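Local coordinates for heat-shock protein cognate (HSC) co-chaperone sgt12 (Aspergillus fumigatus, PDB 3SZ7) that binds Hsc-family chaperones through its TPR domain and directs endoplasmic reticulum-destined tail-anchored proteins into the GET pathway via get4 and get5, at residues E17-M22 / D32-A37. Residues are numbered along the deposited sequence; the frame is centred on the assembly and turned at random.
Sequences EGNAAM and DLYTQA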
loop_
_atom_site.group_PDB
_atom_site.type_symbol
_atom_site.label_atom_id
_atom_site.label_comp_id
_atom_site.label_asym_id
_atom_site.label_seq_id
_atom_site.Cartn_x
_atom_site.Cartn_y
_atom_site.Cartn_z
ATOM N N GLU A 17 6.092 7.564 -19.540
ATOM C CA GLU A 17 6.663 6.354 -20.118
ATOM C C GLU A 17 6.660 5.233 -19.083
ATOM O O GLU A 17 6.484 4.062 -19.423
ATOM C CB GLU A 17 8.077 6.623 -20.629
ATOM C CG GLU A 17 8.114 7.592 -21.806
ATOM C CD GLU A 17 9.521 7.921 -22.265
ATOM O OE1 GLU A 17 10.487 7.489 -21.601
ATOM O OE2 GLU A 17 9.659 8.614 -23.295
ATOM N N GLY A 18 6.849 5.604 -17.821
ATOM C CA GLY A 18 6.730 4.662 -16.722
ATOM C C GLY A 18 5.307 4.149 -16.578
ATOM O O GLY A 18 5.087 2.958 -16.347
ATOM N N ASN A 19 4.338 5.051 -16.710
ATOM C CA ASN A 19 2.930 4.677 -16.632
ATOM C C ASN A 19 2.534 3.713 -17.745
ATOM O O ASN A 19 1.744 2.792 -17.532
ATOM C CB ASN A 19 2.035 5.917 -16.681
ATOM C CG ASN A 19 1.993 6.667 -15.361
ATOM O OD1 ASN A 19 2.687 6.320 -14.406
ATOM N ND2 ASN A 19 1.171 7.708 -15.305
ATOM N N ALA A 20 3.081 3.936 -18.935
ATOM C CA ALA A 20 2.822 3.063 -20.074
ATOM C C ALA A 20 3.424 1.681 -19.847
ATOM O O ALA A 20 2.838 0.671 -20.231
ATOM C CB ALA A 20 3.364 3.682 -21.357
ATOM N N ALA A 21 4.596 1.643 -19.222
ATOM C CA ALA A 21 5.243 0.380 -18.894
ATOM C C ALA A 21 4.379 -0.426 -17.923
ATOM O O ALA A 21 4.188 -1.629 -18.098
ATOM C CB ALA A 21 6.629 0.626 -18.310
ATOM N N MET A 22 3.857 0.248 -16.902
ATOM C CA MET A 22 2.926 -0.375 -15.965
ATOM C C MET A 22 1.753 -1.020 -16.695
ATOM O O MET A 22 1.365 -2.145 -16.393
ATOM C CB MET A 22 2.402 0.656 -14.961
ATOM C CG MET A 22 3.426 1.110 -13.942
ATOM S SD MET A 22 3.888 -0.217 -12.815
ATOM C CE MET A 22 2.343 -0.497 -11.957
ATOM N N ASP A 32 12.561 1.423 -13.454
ATOM C CA ASP A 32 13.723 2.157 -13.948
ATOM C C ASP A 32 13.358 3.545 -14.465
ATOM O O ASP A 32 14.087 4.506 -14.225
ATOM C CB ASP A 32 14.481 1.378 -15.023
ATOM C CG ASP A 32 15.761 2.082 -15.445
ATOM O OD1 ASP A 32 16.712 2.116 -14.636
ATOM O OD2 ASP A 32 15.816 2.605 -16.576
ATOM N N LEU A 33 12.231 3.646 -15.165
ATOM C CA LEU A 33 11.774 4.922 -15.712
ATOM C C LEU A 33 11.354 5.917 -14.628
ATOM O O LEU A 33 11.637 7.114 -14.726
ATOM C CB LEU A 33 10.624 4.691 -16.695
ATOM C CG LEU A 33 11.036 4.018 -18.013
ATOM C CD1 LEU A 33 9.835 3.407 -18.720
ATOM C CD2 LEU A 33 11.750 5.017 -18.912
ATOM N N TYR A 34 10.674 5.426 -13.599
ATOM C CA TYR A 34 10.280 6.278 -12.486
ATOM C C TYR A 34 11.519 6.741 -11.733
ATOM O O TYR A 34 11.573 7.865 -11.229
ATOM C CB TYR A 34 9.362 5.516 -11.528
ATOM C CG TYR A 34 7.984 5.215 -12.072
ATOM C CD1 TYR A 34 7.318 6.120 -12.891
ATOM C CD2 TYR A 34 7.341 4.027 -11.751
ATOM C CE1 TYR A 34 6.052 5.843 -13.379
ATOM C CE2 TYR A 34 6.077 3.742 -12.233
ATOM C CZ TYR A 34 5.438 4.647 -13.044
ATOM O OH TYR A 34 4.179 4.354 -13.511
ATOM N N THR A 35 12.503 5.850 -11.638
ATOM C CA THR A 35 13.775 6.166 -10.998
ATOM C C THR A 35 14.507 7.270 -11.761
ATOM O O THR A 35 15.124 8.149 -11.157
ATOM C CB THR A 35 14.671 4.916 -10.898
ATOM O OG1 THR A 35 14.035 3.936 -10.064
ATOM C CG2 THR A 35 16.037 5.270 -10.316
ATOM N N GLN A 36 14.441 7.220 -13.088
ATOM C CA GLN A 36 15.015 8.287 -13.908
ATOM C C GLN A 36 14.304 9.614 -13.664
ATOM O O GLN A 36 14.942 10.661 -13.602
ATOM C CB GLN A 36 14.954 7.934 -15.393
ATOM C CG GLN A 36 15.835 6.769 -15.793
ATOM C CD GLN A 36 15.745 6.476 -17.274
ATOM O OE1 GLN A 36 15.591 5.326 -17.683
ATOM N NE2 GLN A 36 15.832 7.521 -18.088
ATOM N N ALA A 37 12.981 9.567 -13.529
ATOM C CA ALA A 37 12.210 10.770 -13.239
ATOM C C ALA A 37 12.617 11.331 -11.879
ATOM O O ALA A 37 12.730 12.545 -11.701
ATOM C CB ALA A 37 10.721 10.475 -13.272
#
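Y34 reaches across to G18, N19 and M22. Its CB points neither at the facing helix nor away from it; with CG anti to the carbonyl carbon (chi1 -70°) the ring turns toward G18. CD1 of Y34 is 4.1 Å from G18 CA, and CE1 comes closer, 3.6 Å from the same atom. G18 has no side chain, and CE1 of the ring lies directly against its backbone. On the other branch, Y34 CE2 meets M22 CG at 4.1 Å. CZ lies against the G18 carbonyl carbon. At the tip, Y34 OH donates to N19 OD1 (2.6 Å), in the carbonyl plane and on a lone pair. The N19 amide is turned 73° from the ring plane. The two helices run antiparallel at 164°, with axes 8.8 Å apart; they are the helix pair of the first predicted TPR, a helix-turn-helix hairpin. N50 and R51 of the next helix, 45-57, also touch Y34. L33, one residue earlier, packs on the same glycine, with its CB 3.9 Å from G18 CA. L33 CD1 packs on E17 O (3.5 Å) and more loosely on A21 CB, while CD2 lies near E17 OE1.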